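Side-chain contacts in N-carbamoylsarcosine amidase related protein (Thermoplasma acidophilum, PDB 3EEF), which probably hydrolyses a carbon-nitrogen amide bond as an N-carbamoylsarcosine amidase of the isochorismatase-like cysteine hydrolases, and binds zinc: residues Arg80-Ala83 with Gly84-Val87; Pro151-Lys154 with Asp155-Arg159; Val165-Ser168 with Asp169-Glu172. All blocks are in the same frame, centred on the assembly; numbering follows the deposited sequence.

In the fold
All three contacts are local and follow one another along a single isochorismatase-like chain, so none nests within or crosses another. Interaction 1 closes the turn that leads into strand 86-90, one outermost strand of the parallel sheet within this chain. Interaction 2 lies in the first turns of helix 153-161, on the far side of the chain's centre, with its centre about 30 Å from that of interaction 1. From that helix the chain continues into strand 164-166, the other outermost strand, and interaction 3 closes the turn behind it. Interactions 2 and 3 touch where Thr158 CG2 packs 3.6 Å from Val165 CG2, tying helix to strand.

Interaction 1 (Arg80-Ala83 with Gly84-Val87); sequences RPSA and GDYV
Ser82 to Asp85 form a type II beta turn, closed by a weak hydrogen bond of 3.3 Å from Asp85 N to Ser82 O, with Gly84 in the third position at a positive phi where a side chain would run into the carbonyl oxygen of Ala83. The carboxylate of Asp85 adds a second clasp. Its OD2 accepts the backbone N of Ser82 at 3.0 Å, a fairly straight bond with an angle of 162° at the hydrogen. The donor reaches this oxygen from above the carboxylate plane, 57° out of it. With CG beside its own backbone N (chi1 -63°), the aspartate folds back over the turn, and OD2 also comes within 3.6 Å of Pro81 CA. The same oxygen has a second partner, Arg39, in a salt bridge that probably favours the charged carboxylate. Replacing Asp85 by an alanine would probably leave Ser82 N without this acceptor and Arg39 without this countercharge, with the turn held by the weak backbone bond. Beyond the polar clasp the arms meet through apolar groups: CG2 of Val87 rests 3.8 Å from CB of Pro81 and nearly as close to CG, the two side chains crossing at about a right angle. The turn delivers the chain into strand 86-90, which Tyr86 joins to strand 45-50 by backbone bonds with Val45 and Tyr47. Pro81 and Asp85 both pack on Tyr47, while the ring of Tyr86 meets Tyr53 of a second subunit edge-to-face.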
loop_
_atom_site.group_PDB
_atom_site.type_symbol
_atom_site.label_atom_id
_atom_site.label_comp_id
_atom_site.label_asym_id
_atom_site.label_seq_id
_atom_site.Cartn_x
_atom_site.Cartn_y
_atom_site.Cartn_z
ATOM N N ARG A 80 -9.012 -2.201 28.974
ATOM C CA ARG A 80 -10.053 -2.711 28.129
ATOM C C ARG A 80 -10.569 -1.602 27.239
ATOM O O ARG A 80 -10.759 -0.467 27.684
ATOM C CB ARG A 80 -11.192 -3.236 28.999
ATOM C CG ARG A 80 -11.959 -4.385 28.407
ATOM C CD ARG A 80 -13.275 -4.657 29.174
ATOM N NE ARG A 80 -13.170 -4.457 30.627
ATOM C CZ ARG A 80 -12.753 -5.365 31.519
ATOM N NH1 ARG A 80 -12.364 -6.583 31.136
ATOM N NH2 ARG A 80 -12.716 -5.044 32.814
ATOM N N PRO A 81 -10.789 -1.915 25.967
ATOM C CA PRO A 81 -11.288 -0.861 25.116
ATOM C C PRO A 81 -12.757 -0.569 25.415
ATOM O O PRO A 81 -13.494 -1.487 25.774
ATOM C CB PRO A 81 -11.110 -1.430 23.701
ATOM C CG PRO A 81 -10.218 -2.621 23.868
ATOM C CD PRO A 81 -10.497 -3.140 25.214
ATOM N N SER A 82 -13.135 0.707 25.279
ATOM C CA SER A 82 -14.508 1.184 25.431
ATOM C C SER A 82 -15.198 1.322 24.096
ATOM O O SER A 82 -14.591 1.177 23.039
ATOM C CB SER A 82 -14.543 2.588 26.068
ATOM O OG SER A 82 -14.024 2.598 27.381
ATOM N N ALA A 83 -16.494 1.620 24.178
ATOM C CA ALA A 83 -17.291 2.040 23.036
ATOM C C ALA A 83 -16.666 3.299 22.443
ATOM O O ALA A 83 -16.379 4.269 23.164
ATOM C CB ALA A 83 -18.738 2.326 23.485
ATOM N N GLY A 84 -16.444 3.276 21.135
ATOM C CA GLY A 84 -15.855 4.431 20.424
ATOM C C GLY A 84 -14.387 4.249 20.067
ATOM O O GLY A 84 -13.921 4.758 19.035
ATOM N N ASP A 85 -13.656 3.554 20.935
ATOM C CA ASP A 85 -12.284 3.142 20.632
ATOM C C ASP A 85 -12.280 2.206 19.446
ATOM O O ASP A 85 -13.144 1.354 19.339
ATOM C CB ASP A 85 -11.690 2.369 21.780
ATOM C CG ASP A 85 -11.561 3.180 23.038
ATOM O OD1 ASP A 85 -11.767 4.404 23.021
ATOM O OD2 ASP A 85 -11.182 2.570 24.047
ATOM N N TYR A 86 -11.284 2.333 18.579
ATOM C CA TYR A 86 -11.090 1.394 17.482
ATOM C C TYR A 86 -10.157 0.201 17.889
ATOM O O TYR A 86 -9.180 0.403 18.609
ATOM C CB TYR A 86 -10.546 2.166 16.292
ATOM C CG TYR A 86 -11.501 3.234 15.757
ATOM C CD1 TYR A 86 -12.310 2.958 14.685
ATOM C CD2 TYR A 86 -11.585 4.509 16.333
ATOM C CE1 TYR A 86 -13.158 3.900 14.156
ATOM C CE2 TYR A 86 -12.445 5.476 15.820
ATOM C CZ TYR A 86 -13.223 5.155 14.713
ATOM O OH TYR A 86 -14.115 6.029 14.144
ATOM N N VAL A 87 -10.497 -1.030 17.485
ATOM C CA VAL A 87 -9.649 -2.201 17.760
ATOM C C VAL A 87 -9.330 -2.906 16.425
ATOM O O VAL A 87 -10.241 -3.392 15.734
ATOM C CB VAL A 87 -10.290 -3.186 18.743
ATOM C CG1 VAL A 87 -9.315 -4.355 19.070
ATOM C CG2 VAL A 87 -10.755 -2.471 20.017
#

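Interaction 2 (Pro151-Lys154 with Asp155-Arg159)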
loop_
_atom_site.group_PDB
_atom_site.type_symbol
_atom_site.label_atom_id
_atom_site.label_comp_id
_atom_site.label_asym_id
_atom_site.label_seq_id
_atom_site.Cartn_x
_atom_site.Cartn_y
_atom_site.Cartn_z
ATOM N N PRO A 151 18.965 0.173 24.197
ATOM C CA PRO A 151 18.845 1.176 25.266
ATOM C C PRO A 151 18.849 2.617 24.748
ATOM O O PRO A 151 18.408 3.525 25.449
ATOM C CB PRO A 151 20.089 0.918 26.122
ATOM C CG PRO A 151 21.097 0.392 25.159
ATOM C CD PRO A 151 20.323 -0.421 24.157
ATOM N N ASN A 152 19.348 2.812 23.531
ATOM C CA ASN A 152 19.334 4.122 22.870
ATOM C C ASN A 152 18.045 4.414 22.066
ATOM O O ASN A 152 18.079 5.229 21.127
ATOM C CB ASN A 152 20.546 4.230 21.923
ATOM C CG ASN A 152 21.876 4.092 22.654
ATOM O OD1 ASN A 152 22.058 4.649 23.738
ATOM N ND2 ASN A 152 22.808 3.344 22.062
ATOM N N TRP A 153 16.929 3.775 22.437
ATOM C CA TRP A 153 15.711 3.849 21.629
ATOM C C TRP A 153 15.181 5.277 21.508
ATOM O O TRP A 153 14.844 5.728 20.410
ATOM C CB TRP A 153 14.632 2.890 22.149
ATOM C CG TRP A 153 14.117 3.153 23.542
ATOM C CD1 TRP A 153 14.597 2.628 24.700
ATOM C CD2 TRP A 153 12.990 3.950 23.908
ATOM N NE1 TRP A 153 13.856 3.071 25.768
ATOM C CE2 TRP A 153 12.853 3.868 25.305
ATOM C CE3 TRP A 153 12.084 4.726 23.189
ATOM C CZ2 TRP A 153 11.866 4.547 26.000
ATOM C CZ3 TRP A 153 11.099 5.399 23.878
ATOM C CH2 TRP A 153 10.995 5.299 25.270
ATOM N N LYS A 154 15.147 5.985 22.629
ATOM C CA LYS A 154 14.679 7.372 22.685
ATOM C C LYS A 154 15.418 8.227 21.646
ATOM O O LYS A 154 14.815 9.021 20.939
ATOM C CB LYS A 154 14.904 7.907 24.114
ATOM C CG LYS A 154 13.889 8.902 24.615
ATOM C CD LYS A 154 14.144 9.223 26.115
ATOM C CE LYS A 154 14.107 10.752 26.402
ATOM N NZ LYS A 154 14.165 11.100 27.863
ATOM N N ASP A 155 16.730 8.031 21.555
ATOM C CA ASP A 155 17.601 8.750 20.614
ATOM C C ASP A 155 17.259 8.450 19.150
ATOM O O ASP A 155 17.386 9.312 18.272
ATOM C CB ASP A 155 19.066 8.331 20.872
ATOM C CG ASP A 155 20.071 9.455 20.635
ATOM O OD1 ASP A 155 20.367 9.778 19.463
ATOM O OD2 ASP A 155 20.611 9.983 21.635
ATOM N N TYR A 156 16.863 7.205 18.905
ATOM C CA TYR A 156 16.531 6.736 17.582
ATOM C C TYR A 156 15.232 7.377 17.100
ATOM O O TYR A 156 15.190 7.944 16.001
ATOM C CB TYR A 156 16.389 5.204 17.580
ATOM C CG TYR A 156 16.379 4.654 16.195
ATOM C CD1 TYR A 156 17.552 4.228 15.605
ATOM C CD2 TYR A 156 15.201 4.598 15.458
ATOM C CE1 TYR A 156 17.563 3.736 14.318
ATOM C CE2 TYR A 156 15.192 4.098 14.178
ATOM C CZ TYR A 156 16.378 3.670 13.605
ATOM O OH TYR A 156 16.403 3.182 12.325
ATOM N N PHE A 157 14.188 7.298 17.928
ATOM C CA PHE A 157 12.946 7.981 17.641
ATOM C C PHE A 157 13.147 9.445 17.243
ATOM O O PHE A 157 12.641 9.887 16.196
ATOM C CB PHE A 157 12.017 7.918 18.845
ATOM C CG PHE A 157 11.233 6.661 18.913
ATOM C CD1 PHE A 157 10.252 6.397 17.990
ATOM C CD2 PHE A 157 11.454 5.749 19.897
ATOM C CE1 PHE A 157 9.518 5.233 18.050
ATOM C CE2 PHE A 157 10.704 4.563 19.945
ATOM C CZ PHE A 157 9.744 4.325 19.009
ATOM N N THR A 158 13.871 10.177 18.084
ATOM C CA THR A 158 14.074 11.611 17.897
ATOM C C THR A 158 14.941 11.913 16.663
ATOM O O THR A 158 14.616 12.786 15.852
ATOM C CB THR A 158 14.672 12.306 19.191
ATOM O OG1 THR A 158 15.906 11.682 19.589
ATOM C CG2 THR A 158 13.689 12.229 20.356
ATOM N N ARG A 159 16.030 11.176 16.505
ATOM C CA ARG A 159 16.955 11.446 15.404
ATOM C C ARG A 159 16.427 10.942 14.041
ATOM O O ARG A 159 16.683 11.560 13.003
ATOM C CB ARG A 159 18.322 10.853 15.705
#
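Trp153 and Phe157, one turn apart at the start of helix 153-161, meet rim to rim with their ring planes at 90°. The helix belongs to the alpha/beta isochorismatase-like fold and leads into strand 164-166, outermost in the sheet within this chain. Atom CE3 of the indole lies 3.5 Å from CD2 of Phe157, which sits at the indole edge, near its plane. Neither ring covers the face of the other, and the centroid of the six-membered indole ring is 5.9 Å from that of the phenylalanine. The indole reaches this place with CG tucked between the backbone N and the carbonyl carbon (chi1 63°), whereas the phenyl group leaves beside its own backbone N. Both rings pack against helix 123-133, where each touches Arg125.

In the backbone of the same pair, Phe157 N donates to Trp153 O at 3.0 Å, nearly along the C=O axis, with an angle of 168° at the hydrogen. Tyr156 N reaches Asn152 O in the carbonyl plane of Asn152. The Tyr156 phenol is engaged by other partners: Arg125 makes a cation-pi contact with the ring, and OH bonds to Asp121 O of a third subunit. The amine of Lys154 is paired with Glu142. One residue further along, Thr158 N bonds to Lys154 O, and Thr158 CG2 lies 3.4 Å from that carbonyl oxygen.

Interaction 3 (Val165-Ser168 with Asp169-Glu172)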
loop_
_atom_site.group_PDB
_atom_site.type_symbol
_atom_site.label_atom_id
_atom_site.label_comp_id
_atom_site.label_asym_id
_atom_site.label_seq_id
_atom_site.Cartn_x
_atom_site.Cartn_y
_atom_site.Cartn_z
ATOM N N VAL A 165 9.276 13.404 22.395
ATOM C CA VAL A 165 9.068 12.474 23.494
ATOM C C VAL A 165 8.396 13.194 24.675
ATOM O O VAL A 165 8.826 14.261 25.076
ATOM C CB VAL A 165 10.428 11.903 23.942
ATOM C CG1 VAL A 165 10.254 10.899 25.065
ATOM C CG2 VAL A 165 11.173 11.280 22.750
ATOM N N LYS A 166 7.340 12.607 25.223
ATOM C CA LYS A 166 6.608 13.188 26.338
ATOM C C LYS A 166 6.456 12.161 27.440
ATOM O O LYS A 166 6.725 10.984 27.216
ATOM C CB LYS A 166 5.213 13.634 25.884
ATOM C CG LYS A 166 5.203 14.823 24.912
ATOM C CD LYS A 166 5.820 16.076 25.525
ATOM C CE LYS A 166 5.414 17.343 24.769
ATOM N NZ LYS A 166 6.334 18.482 25.087
ATOM N N ARG A 167 6.006 12.604 28.616
ATOM C CA ARG A 167 5.658 11.700 29.703
ATOM C C ARG A 167 4.151 11.656 29.871
ATOM O O ARG A 167 3.438 12.569 29.443
ATOM C CB ARG A 167 6.333 12.108 31.007
ATOM C CG ARG A 167 7.799 12.452 30.831
ATOM C CD ARG A 167 8.566 12.454 32.136
ATOM N NE ARG A 167 9.119 11.131 32.422
ATOM C CZ ARG A 167 8.566 10.211 33.211
ATOM N NH1 ARG A 167 7.411 10.430 33.841
ATOM N NH2 ARG A 167 9.189 9.052 33.381
ATOM N N SER A 168 3.663 10.569 30.468
ATOM C CA SER A 168 2.224 10.363 30.567
ATOM C C SER A 168 1.565 11.523 31.310
ATOM O O SER A 168 0.488 11.955 30.928
ATOM C CB SER A 168 1.878 9.022 31.218
ATOM O OG SER A 168 2.543 8.833 32.443
ATOM N N ASP A 169 2.248 12.057 32.327
ATOM C CA ASP A 169 1.705 13.171 33.127
ATOM C C ASP A 169 1.658 14.526 32.411
ATOM O O ASP A 169 1.108 15.472 32.969
ATOM C CB ASP A 169 2.409 13.293 34.507
ATOM C CG ASP A 169 3.917 13.532 34.402
ATOM O OD1 ASP A 169 4.387 14.164 33.431
ATOM O OD2 ASP A 169 4.641 13.074 35.311
ATOM N N GLU A 170 2.230 14.626 31.207
ATOM C CA GLU A 170 2.086 15.819 30.359
ATOM C C GLU A 170 0.919 15.672 29.339
ATOM O O GLU A 170 0.548 14.564 28.944
ATOM C CB GLU A 170 3.397 16.108 29.639
ATOM C CG GLU A 170 4.627 16.157 30.539
ATOM C CD GLU A 170 5.930 16.218 29.745
ATOM O OE1 GLU A 170 6.367 15.182 29.214
ATOM O OE2 GLU A 170 6.531 17.305 29.652
ATOM N N ILE A 171 0.321 16.792 28.944
ATOM C CA ILE A 171 -0.782 16.791 27.950
ATOM C C ILE A 171 -0.935 18.171 27.262
ATOM O O ILE A 171 -1.267 19.193 27.895
ATOM C CB ILE A 171 -2.191 16.310 28.517
ATOM C CG1 ILE A 171 -2.767 17.286 29.584
ATOM C CG2 ILE A 171 -2.120 14.886 29.044
ATOM C CD1 ILE A 171 -3.698 18.359 29.015
ATOM N N GLU A 172 -0.687 18.164 25.955
ATOM C CA GLU A 172 -0.830 19.341 25.128
ATOM C C GLU A 172 -2.268 19.542 24.640
ATOM O O GLU A 172 -2.490 20.402 23.802
ATOM C CB GLU A 172 0.130 19.239 23.931
#
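Directly after strand 164-166, an outermost strand of the parallel sheet within this chain of alpha/beta fold, Glu170 folds back on Arg167 in a type I beta turn. Two hydrogen bonds join Arg167 and Glu170. In the backbone, Glu170 N donates to Arg167 O at 3.0 Å, approaching from above the carbonyl plane, 55° out of it. The second bond runs from backbone to side chain: Arg167 N donates to Glu170 OE1 at 2.7 Å, with an angle of 157° at the hydrogen, the carboxylate oxygen accepting through its anti lone pair, turned away from OE2. Glu170 CG stands beside its own backbone N (chi1 -51°) and the chain is extended at the next bond, which carries the carboxylate back across the turn to this N-H. Glu170 thus engages both the N-H and the C=O of Arg167, one through its carboxylate and one through its own backbone N. Within the turn, Ser168 N bonds to the carboxylate of Asp143.

The charged groups interact more loosely. Arg167 and Asp169 lie side by side and point the same way, with Asp169 OD2 at the guanidinium edge, near its plane. At 4.1 Å from Arg167 NH1 to Asp169 OD2 the pair is beyond a salt bridge. The stronger partner of the guanidinium is Glu142, which forms a salt bridge with NE.

Ser168 is buried against Pro30, Lys33 and Val34 of helix 22-40. Apolar parts of other side chains line the glutamate oxygen. Lys166 meets Glu170 at about a right angle through its methylenes. Closest to the glutamate oxygen among the aliphatic carbons of Arg167 and Lys166 is Arg167 CG, 3.5 Å from Glu170 OE1.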